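Dihydrodipicolinate synthase (Oceanobacillus iheyensis HTE831, PDB 3D0C) probably catalyses the condensation of pyruvate with aspartate semialdehyde to 4-hydroxy-tetrahydrodipicolinate, a step of lysine biosynthesis, as a TIM-barrel lyase of the DapA family. Local coordinates at residues 142-147 and 152-157; 223-228 and 239-244; 252-257 and 287-292. The protein carries 1 engineered substitution. All coordinates share one frame; numbering follows the deposited sequence.

Contact 1 (142-147 and 152-157); sequences IYFKDA and DVIKEL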
loop_
_atom_site.group_PDB
_atom_site.type_symbol
_atom_site.label_atom_id
_atom_site.label_comp_id
_atom_site.label_asym_id
_atom_site.label_seq_id
_atom_site.Cartn_x
_atom_site.Cartn_y
_atom_site.Cartn_z
ATOM N N ILE A 142 -6.998 11.165 10.439
ATOM C CA ILE A 142 -6.617 10.687 9.106
ATOM C C ILE A 142 -5.166 11.016 8.755
ATOM O O ILE A 142 -4.726 12.161 8.883
ATOM C CB ILE A 142 -7.515 11.273 7.998
ATOM C CG1 ILE A 142 -8.935 10.747 8.192
ATOM C CG2 ILE A 142 -7.000 10.906 6.586
ATOM C CD1 ILE A 142 -10.047 11.406 7.406
ATOM N N TYR A 143 -4.427 9.975 8.362
ATOM C CA TYR A 143 -3.046 10.109 7.920
ATOM C C TYR A 143 -3.175 10.378 6.421
ATOM O O TYR A 143 -3.440 9.471 5.627
ATOM C CB TYR A 143 -2.279 8.816 8.177
ATOM C CG TYR A 143 -0.818 8.900 7.789
ATOM C CD1 TYR A 143 0.018 9.898 8.304
ATOM C CD2 TYR A 143 -0.256 7.953 6.941
ATOM C CE1 TYR A 143 1.393 9.937 7.979
ATOM C CE2 TYR A 143 1.098 7.981 6.615
ATOM C CZ TYR A 143 1.918 8.965 7.132
ATOM O OH TYR A 143 3.254 8.935 6.797
ATOM N N PHE A 144 -3.000 11.644 6.065
ATOM C CA PHE A 144 -3.128 12.133 4.692
ATOM C C PHE A 144 -1.763 12.359 4.033
ATOM O O PHE A 144 -1.081 13.349 4.317
ATOM C CB PHE A 144 -3.908 13.453 4.725
ATOM C CG PHE A 144 -4.587 13.798 3.435
ATOM C CD1 PHE A 144 -5.793 13.205 3.091
ATOM C CD2 PHE A 144 -4.026 14.733 2.568
ATOM C CE1 PHE A 144 -6.438 13.534 1.900
ATOM C CE2 PHE A 144 -4.658 15.072 1.375
ATOM C CZ PHE A 144 -5.871 14.469 1.040
ATOM N N LYS A 145 -1.376 11.468 3.124
ATOM C CA LYS A 145 -0.070 11.583 2.491
ATOM C C LYS A 145 -0.026 11.446 0.969
ATOM O O LYS A 145 1.056 11.473 0.384
ATOM C CB LYS A 145 0.865 10.535 3.094
ATOM C CG LYS A 145 0.506 9.119 2.673
ATOM C CD LYS A 145 1.294 8.072 3.449
ATOM C CE LYS A 145 2.796 8.246 3.284
ATOM N NZ LYS A 145 3.556 7.358 4.215
ATOM N N ASP A 146 -1.182 11.288 0.334
ATOM C CA ASP A 146 -1.252 11.118 -1.122
ATOM C C ASP A 146 -1.439 12.474 -1.794
ATOM O O ASP A 146 -2.541 13.013 -1.799
ATOM C CB ASP A 146 -2.438 10.201 -1.466
ATOM C CG ASP A 146 -2.507 9.825 -2.951
ATOM O OD1 ASP A 146 -1.853 10.475 -3.795
ATOM O OD2 ASP A 146 -3.250 8.872 -3.271
ATOM N N ALA A 147 -0.366 13.020 -2.358
ATOM C CA ALA A 147 -0.444 14.319 -3.018
ATOM C C ALA A 147 -1.417 14.329 -4.201
ATOM O O ALA A 147 -1.871 15.395 -4.623
ATOM C CB ALA A 147 0.951 14.758 -3.482
ATOM N N ASP A 152 -9.521 18.946 -0.723
ATOM C CA ASP A 152 -10.961 19.091 -0.528
ATOM C C ASP A 152 -11.553 17.842 0.134
ATOM O O ASP A 152 -12.667 17.880 0.646
ATOM C CB ASP A 152 -11.671 19.347 -1.854
ATOM C CG ASP A 152 -11.350 20.712 -2.445
ATOM O OD1 ASP A 152 -11.010 21.656 -1.694
ATOM O OD2 ASP A 152 -11.460 20.840 -3.679
ATOM N N VAL A 153 -10.818 16.733 0.102
ATOM C CA VAL A 153 -11.277 15.500 0.747
ATOM C C VAL A 153 -11.343 15.806 2.243
ATOM O O VAL A 153 -12.301 15.446 2.934
ATOM C CB VAL A 153 -10.281 14.334 0.536
ATOM C CG1 VAL A 153 -10.644 13.149 1.447
ATOM C CG2 VAL A 153 -10.285 13.912 -0.921
ATOM N N ILE A 154 -10.297 16.472 2.725
ATOM C CA ILE A 154 -10.198 16.865 4.121
ATOM C C ILE A 154 -11.297 17.883 4.445
ATOM O O ILE A 154 -12.003 17.745 5.443
ATOM C CB ILE A 154 -8.812 17.502 4.424
ATOM C CG1 ILE A 154 -7.711 16.440 4.349
ATOM C CG2 ILE A 154 -8.828 18.161 5.794
ATOM C CD1 ILE A 154 -6.303 17.010 4.411
ATOM N N LYS A 155 -11.429 18.900 3.597
ATOM C CA LYS A 155 -12.428 19.955 3.787
ATOM C C LYS A 155 -13.837 19.379 3.887
ATOM O O LYS A 155 -14.634 19.788 4.737
ATOM C CB LYS A 155 -12.348 20.960 2.631
ATOM C CG LYS A 155 -11.031 21.738 2.599
ATOM C CD LYS A 155 -10.846 22.547 1.317
ATOM C CE LYS A 155 -11.938 23.584 1.128
ATOM N NZ LYS A 155 -11.680 24.407 -0.091
ATOM N N GLU A 156 -14.128 18.422 3.016
ATOM C CA GLU A 156 -15.422 17.748 2.985
ATOM C C GLU A 156 -15.725 16.999 4.286
ATOM O O GLU A 156 -16.853 17.020 4.783
ATOM C CB GLU A 156 -15.447 16.757 1.820
ATOM C CG GLU A 156 -16.532 15.709 1.911
ATOM C CD GLU A 156 -17.796 16.126 1.202
ATOM O OE1 GLU A 156 -18.304 17.230 1.494
ATOM O OE2 GLU A 156 -18.280 15.347 0.352
ATOM N N LEU A 157 -14.713 16.346 4.842
ATOM C CA LEU A 157 -14.880 15.557 6.060
ATOM C C LEU A 157 -14.747 16.290 7.394
ATOM O O LEU A 157 -15.295 15.846 8.406
ATOM C CB LEU A 157 -13.886 14.397 6.046
ATOM C CG LEU A 157 -13.996 13.423 4.873
ATOM C CD1 LEU A 157 -12.776 12.519 4.852
ATOM C CD2 LEU A 157 -15.275 12.615 5.001
#

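Contact 2 (223-228 and 239-244); sequences SFALLE and WDVWED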
loop_
_atom_site.group_PDB
_atom_site.type_symbol
_atom_site.label_atom_id
_atom_site.label_comp_id
_atom_site.label_asym_id
_atom_site.label_seq_id
_atom_site.Cartn_x
_atom_site.Cartn_y
_atom_site.Cartn_z
ATOM N N SER A 223 13.470 15.630 20.828
ATOM C CA SER A 223 12.155 15.860 20.249
ATOM C C SER A 223 11.370 16.844 21.103
ATOM O O SER A 223 10.683 17.722 20.575
ATOM C CB SER A 223 11.377 14.541 20.158
ATOM O OG SER A 223 12.036 13.625 19.304
ATOM N N PHE A 224 11.460 16.690 22.422
ATOM C CA PHE A 224 10.741 17.581 23.325
ATOM C C PHE A 224 11.393 18.953 23.410
ATOM O O PHE A 224 10.727 19.934 23.736
ATOM C CB PHE A 224 10.613 16.959 24.717
ATOM C CG PHE A 224 9.381 16.115 24.883
ATOM C CD1 PHE A 224 8.128 16.709 24.999
ATOM C CD2 PHE A 224 9.470 14.728 24.879
ATOM C CE1 PHE A 224 6.977 15.928 25.111
ATOM C CE2 PHE A 224 8.330 13.940 24.989
ATOM C CZ PHE A 224 7.083 14.540 25.104
ATOM N N ALA A 225 12.691 19.017 23.128
ATOM C CA ALA A 225 13.394 20.298 23.136
ATOM C C ALA A 225 12.842 21.102 21.952
ATOM O O ALA A 225 12.627 22.317 22.039
ATOM C CB ALA A 225 14.893 20.082 22.983
ATOM N N LEU A 226 12.599 20.404 20.845
ATOM C CA LEU A 226 12.050 21.044 19.656
ATOM C C LEU A 226 10.615 21.492 19.919
ATOM O O LEU A 226 10.226 22.596 19.534
ATOM C CB LEU A 226 12.078 20.080 18.461
ATOM C CG LEU A 226 11.450 20.634 17.178
ATOM C CD1 LEU A 226 12.178 21.905 16.777
ATOM C CD2 LEU A 226 11.522 19.603 16.064
ATOM N N LEU A 227 9.820 20.648 20.571
ATOM C CA LEU A 227 8.438 21.035 20.849
ATOM C C LEU A 227 8.393 22.281 21.730
ATOM O O LEU A 227 7.652 23.222 21.451
ATOM C CB LEU A 227 7.672 19.900 21.537
ATOM C CG LEU A 227 6.240 20.264 21.962
ATOM C CD1 LEU A 227 5.389 20.585 20.745
ATOM C CD2 LEU A 227 5.628 19.116 22.735
ATOM N N GLU A 228 9.192 22.295 22.793
ATOM C CA GLU A 228 9.191 23.448 23.686
ATOM C C GLU A 228 9.608 24.716 22.949
ATOM O O GLU A 228 8.983 25.765 23.106
ATOM C CB GLU A 228 10.120 23.222 24.876
ATOM C CG GLU A 228 10.076 24.367 25.874
ATOM C CD GLU A 228 10.774 24.038 27.177
ATOM O OE1 GLU A 228 12.002 23.804 27.155
ATOM O OE2 GLU A 228 10.090 24.013 28.224
ATOM N N TRP A 239 15.654 26.356 15.245
ATOM C CA TRP A 239 16.602 26.022 14.191
ATOM C C TRP A 239 17.783 25.193 14.703
ATOM O O TRP A 239 18.272 24.319 13.994
ATOM C CB TRP A 239 17.127 27.302 13.528
ATOM C CG TRP A 239 16.094 28.061 12.746
ATOM C CD1 TRP A 239 16.015 29.419 12.597
ATOM C CD2 TRP A 239 15.012 27.511 11.979
ATOM N NE1 TRP A 239 14.953 29.749 11.787
ATOM C CE2 TRP A 239 14.322 28.597 11.391
ATOM C CE3 TRP A 239 14.563 26.209 11.725
ATOM C CZ2 TRP A 239 13.201 28.419 10.573
ATOM C CZ3 TRP A 239 13.452 26.033 10.912
ATOM C CH2 TRP A 239 12.786 27.133 10.343
ATOM N N ASP A 240 18.255 25.467 15.917
ATOM C CA ASP A 240 19.381 24.701 16.465
ATOM C C ASP A 240 18.995 23.232 16.709
ATOM O O ASP A 240 19.743 22.325 16.342
ATOM C CB ASP A 240 19.873 25.320 17.781
ATOM C CG ASP A 240 20.738 26.560 17.569
ATOM O OD1 ASP A 240 21.186 26.826 16.427
ATOM O OD2 ASP A 240 20.980 27.274 18.562
ATOM N N VAL A 241 17.840 22.996 17.329
ATOM C CA VAL A 241 17.416 21.616 17.598
ATOM C C VAL A 241 17.137 20.915 16.279
ATOM O O VAL A 241 17.462 19.736 16.108
ATOM C CB VAL A 241 16.136 21.544 18.468
ATOM C CG1 VAL A 241 15.774 20.077 18.751
ATOM C CG2 VAL A 241 16.354 22.288 19.775
ATOM N N TRP A 242 16.544 21.667 15.356
ATOM C CA TRP A 242 16.201 21.186 14.023
ATOM C C TRP A 242 17.438 20.670 13.293
ATOM O O TRP A 242 17.438 19.552 12.778
ATOM C CB TRP A 242 15.555 22.327 13.226
ATOM C CG TRP A 242 15.327 22.049 11.779
ATOM C CD1 TRP A 242 14.372 21.239 11.231
ATOM C CD2 TRP A 242 16.051 22.611 10.683
ATOM N NE1 TRP A 242 14.457 21.266 9.861
ATOM C CE2 TRP A 242 15.480 22.102 9.497
ATOM C CE3 TRP A 242 17.129 23.501 10.586
ATOM C CZ2 TRP A 242 15.950 22.452 8.230
ATOM C CZ3 TRP A 242 17.597 23.848 9.325
ATOM C CH2 TRP A 242 17.006 23.324 8.164
ATOM N N GLU A 243 18.488 21.488 13.244
ATOM C CA GLU A 243 19.731 21.097 12.579
ATOM C C GLU A 243 20.336 19.862 13.233
ATOM O O GLU A 243 21.008 19.062 12.577
ATOM C CB GLU A 243 20.787 22.202 12.671
ATOM C CG GLU A 243 20.361 23.557 12.187
ATOM C CD GLU A 243 21.513 24.536 12.230
ATOM O OE1 GLU A 243 22.153 24.654 13.297
ATOM O OE2 GLU A 243 21.780 25.179 11.198
ATOM N N ASP A 244 20.105 19.731 14.534
ATOM C CA ASP A 244 20.643 18.625 15.319
ATOM C C ASP A 244 19.979 17.275 15.048
ATOM O O ASP A 244 20.644 16.239 15.096
ATOM C CB ASP A 244 20.544 18.961 16.814
ATOM C CG ASP A 244 21.287 17.964 17.694
ATOM O OD1 ASP A 244 22.497 17.749 17.462
ATOM O OD2 ASP A 244 20.666 17.403 18.625
#

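Contact 3 (252-257 and 287-292); sequences RAKHNN and PNDRLE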
loop_
_atom_site.group_PDB
_atom_site.type_symbol
_atom_site.label_atom_id
_atom_site.label_comp_id
_atom_site.label_asym_id
_atom_site.label_seq_id
_atom_site.Cartn_x
_atom_site.Cartn_y
_atom_site.Cartn_z
ATOM N N ARG A 252 16.832 8.034 8.031
ATOM C CA ARG A 252 15.607 7.238 7.974
ATOM C C ARG A 252 14.955 7.304 6.604
ATOM O O ARG A 252 14.334 6.335 6.152
ATOM C CB ARG A 252 14.604 7.724 9.022
ATOM C CG ARG A 252 15.074 7.590 10.458
ATOM C CD ARG A 252 14.028 8.124 11.421
ATOM N NE ARG A 252 12.797 7.337 11.389
ATOM C CZ ARG A 252 11.625 7.774 11.839
ATOM N NH1 ARG A 252 11.523 8.996 12.349
ATOM N NH2 ARG A 252 10.558 6.991 11.790
ATOM N N ALA A 253 15.107 8.444 5.938
ATOM C CA ALA A 253 14.492 8.641 4.636
ATOM C C ALA A 253 15.247 8.016 3.459
ATOM O O ALA A 253 14.701 7.925 2.364
ATOM C CB ALA A 253 14.272 10.143 4.396
ATOM N N LYS A 254 16.482 7.568 3.672
ATOM C CA LYS A 254 17.255 6.968 2.581
ATOM C C LYS A 254 16.580 5.741 1.975
ATOM O O LYS A 254 15.838 5.026 2.651
ATOM C CB LYS A 254 18.655 6.561 3.050
ATOM C CG LYS A 254 19.543 7.701 3.513
ATOM C CD LYS A 254 20.995 7.231 3.650
ATOM C CE LYS A 254 21.602 6.892 2.287
ATOM N NZ LYS A 254 23.011 6.406 2.363
ATOM N N HIS A 255 16.853 5.497 0.697
ATOM C CA HIS A 255 16.282 4.357 -0.008
ATOM C C HIS A 255 14.763 4.452 -0.029
ATOM O O HIS A 255 14.056 3.472 0.213
ATOM C CB HIS A 255 16.726 3.052 0.658
ATOM C CG HIS A 255 18.189 3.008 0.964
ATOM N ND1 HIS A 255 19.155 3.242 0.010
ATOM C CD2 HIS A 255 18.851 2.801 2.127
ATOM C CE1 HIS A 255 20.349 3.185 0.571
ATOM N NE2 HIS A 255 20.192 2.920 1.855
ATOM N N ASN A 256 14.269 5.649 -0.325
ATOM C CA ASN A 256 12.836 5.892 -0.395
ATOM C C ASN A 256 12.152 5.494 0.912
ATOM O O ASN A 256 11.097 4.857 0.911
ATOM C CB ASN A 256 12.250 5.121 -1.589
ATOM C CG ASN A 256 10.772 5.393 -1.798
ATOM O OD1 ASN A 256 10.313 6.528 -1.674
ATOM N ND2 ASN A 256 10.021 4.351 -2.132
ATOM N N ASN A 257 12.777 5.874 2.026
ATOM C CA ASN A 257 12.260 5.600 3.365
ATOM C C ASN A 257 12.401 4.150 3.822
ATOM O O ASN A 257 11.822 3.759 4.843
ATOM C CB ASN A 257 10.790 6.022 3.460
ATOM C CG ASN A 257 10.580 7.474 3.072
ATOM O OD1 ASN A 257 11.182 8.375 3.654
ATOM N ND2 ASN A 257 9.727 7.705 2.077
ATOM N N PRO A 287 26.109 -1.782 5.328
ATOM C CA PRO A 287 27.303 -1.437 6.112
ATOM C C PRO A 287 27.559 0.070 6.223
ATOM O O PRO A 287 27.801 0.596 7.314
ATOM C CB PRO A 287 28.423 -2.162 5.367
ATOM C CG PRO A 287 27.730 -3.389 4.845
ATOM C CD PRO A 287 26.408 -2.833 4.337
ATOM N N ASN A 288 27.508 0.755 5.087
ATOM C CA ASN A 288 27.741 2.191 5.050
ATOM C C ASN A 288 26.731 2.994 5.861
ATOM O O ASN A 288 27.109 3.942 6.546
ATOM C CB ASN A 288 27.775 2.681 3.598
ATOM C CG ASN A 288 29.048 2.254 2.869
ATOM O OD1 ASN A 288 30.154 2.426 3.386
ATOM N ND2 ASN A 288 28.896 1.706 1.664
ATOM N N ASP A 289 25.452 2.634 5.789
ATOM C CA ASP A 289 24.449 3.360 6.562
ATOM C C ASP A 289 24.635 3.065 8.043
ATOM O O ASP A 289 24.367 3.905 8.899
ATOM C CB ASP A 289 23.034 2.964 6.138
ATOM C CG ASP A 289 22.644 3.548 4.799
ATOM O OD1 ASP A 289 23.354 4.455 4.312
ATOM O OD2 ASP A 289 21.617 3.110 4.240
ATOM N N ARG A 290 25.094 1.858 8.348
ATOM C CA ARG A 290 25.317 1.490 9.738
ATOM C C ARG A 290 26.429 2.393 10.299
ATOM O O ARG A 290 26.313 2.938 11.396
ATOM C CB ARG A 290 25.692 -0.002 9.829
ATOM C CG ARG A 290 25.766 -0.562 11.248
ATOM C CD ARG A 290 25.880 -2.100 11.275
ATOM N NE ARG A 290 24.654 -2.813 10.897
ATOM C CZ ARG A 290 24.437 -3.359 9.703
ATOM N NH1 ARG A 290 25.363 -3.273 8.753
ATOM N NH2 ARG A 290 23.307 -4.020 9.461
ATOM N N LEU A 291 27.492 2.568 9.526
ATOM C CA LEU A 291 28.606 3.416 9.939
ATOM C C LEU A 291 28.141 4.862 10.125
ATOM O O LEU A 291 28.495 5.524 11.104
ATOM C CB LEU A 291 29.719 3.349 8.886
ATOM C CG LEU A 291 30.958 4.222 9.100
ATOM C CD1 LEU A 291 31.559 3.951 10.477
ATOM C CD2 LEU A 291 31.968 3.937 7.991
ATOM N N GLU A 292 27.330 5.346 9.189
ATOM C CA GLU A 292 26.825 6.712 9.273
ATOM C C GLU A 292 26.020 6.924 10.545
ATOM O O GLU A 292 26.113 7.977 11.179
ATOM C CB GLU A 292 25.964 7.051 8.055
ATOM C CG GLU A 292 26.759 7.559 6.868
ATOM C CD GLU A 292 25.900 8.333 5.879
ATOM O OE1 GLU A 292 25.181 9.264 6.312
ATOM O OE2 GLU A 292 25.956 8.016 4.671
#

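Contact 1 (142-147 and 152-157)
Phe144 and Ile154 form the heart of this contact, in which strand 140-144 of the TIM barrel packs against helix 152-157, the helix that follows it in a beta-alpha-beta unit closed by strand 163-168. The two short segments run nearly antiparallel, at 161°, as expected where a helix returns along the outside of a barrel strand. CD1 of Ile154 sits over the middle of one face of the Phe144 ring, 3.8 Å from the centroid and 14° off the ring normal, a CH-pi contact. With CG1 of Ile154 beside its own backbone N (chi1 -69°) and chi2 extended, the methyl is carried onto the ring from a CB that does not itself point at the strand. Val153 reaches the same ring obliquely, its CB 4.2 Å from CE1 of Phe144. With an alanine at Phe144, the Ile154 methyl would probably lose its aromatic partner and a gap would be likely to open between strand and helix. Tyr143, the neighbour of Phe144 and the predicted proton donor/acceptor, takes no part in the packing on the helix; its OH receives a hydrogen bond from NZ of Lys145. Outside the pair, Arg175 and Ile170 also touch Phe144, and Tyr129 of helix 122-135 touches both Ile142 and Leu157. There, CD1 of Ile142 meets CD1 of Leu157 at 3.9 Å, the two side chains crossing at about a right angle.

Contact 2 (223-228 and 239-244)
Val241 reaches from helix 235-257 to helix 220-232 and meets it with both methyls. Its CG1 lies 3.7 Å from CB of Leu226 and 3.8 Å from the backbone N of the same residue, while CG2 touches CB of Ala225 at 4.2 Å. The torsion of Val241 sets this fork: with CG1 anti to the backbone N (chi1 -178°) and CG2 beside it, one methyl is directed to each of two consecutive residues. The close approach of the helices, with the CA atoms of Leu226 and Val241 5.8 Å apart, lets these methyls reach CB atoms and a backbone N. The rest of Leu226 extends to Glu197 of helix 196-206. Further out, Asp244 forms a salt bridge with Lys222, which links the same two helices. Other polar groups tie them to helix 196-206: Trp242 gives its NE1 hydrogen to the carbonyl of Lys198, and Ser223 OG is hydrogen-bonded to Glu197. Between the two segments themselves the chemistry is wholly aliphatic, which implies that at this patch shape and the exclusion of water do the work, the directional bond between the helices being left to the Asp244-Lys222 pair nearby.

Contact 3 (252-257 and 287-292)
The carboxylate of Asp289 faces the ends of two side chains, Lys254 and His255, which approach it from the direction opposite to its own. Each takes a different oxygen. NZ of Lys254 donates to OD1 of Asp289 at 2.8 Å in a salt bridge. NE2 of His255 donates to OD2 of Asp289, also at 2.8 Å, and the N-H...O angle of 150° leaves this bond somewhat bent. Both oxygens use their syn lone pairs, so the two donors come in on the inner sides of the carboxylate, one to each oxygen. OD2 lies at the edge of the imidazole, only 12° out of the ring plane. Ring and carboxylate planes are nevertheless turned 38° from each other. The lysine chain bends at chi3, which brings CD and CE alongside OD1 of Asp289 before the ammonium group reaches it; CE is 3.6 Å from that oxygen. CB of the same lysine rests over one face of the His255 ring, offset toward its rim. Glu292, one turn after Asp289, adds a second negative charge near the ammonium group, but its OE2 is 4.1 Å from NZ of Lys254, too far for a salt bridge. The carboxylates of Asp289 and Glu292 would probably favour the charged form of the lysine. OD2 of Asp289 accepts a further hydrogen bond from Asn259 ND2, which should help fix the rotation of this buried carboxylate. Asn256 packs on His148 and Asn257 on Tyr119, both of the second subunit. Between the C-terminal part of helix 235-257 and the nearly antiparallel start of helix 287-303, in the helical region that follows the barrel, the pairing is a His-carboxylate hydrogen bond joined to a lysine-aspartate salt bridge.

Overall arrangement
Contact 1 belongs to the barrel itself, where strand and helix of one beta-alpha-beta unit bury aromatic and aliphatic side chains beside the predicted active site. Contacts 2 and 3 lie away from the annotated sites and share helix 235-257, contact 2 using its first half and contact 3 its C-terminal part; their centres are about 22 Å apart. Contact 2 is buried and purely apolar, joining that helix to the one before it in the chain. Contact 3 is only partly buried and replaces packing with charge and hydrogen bonds to helix 287-303. Its nearest atoms come within about 7 Å of contact 1, without touching it.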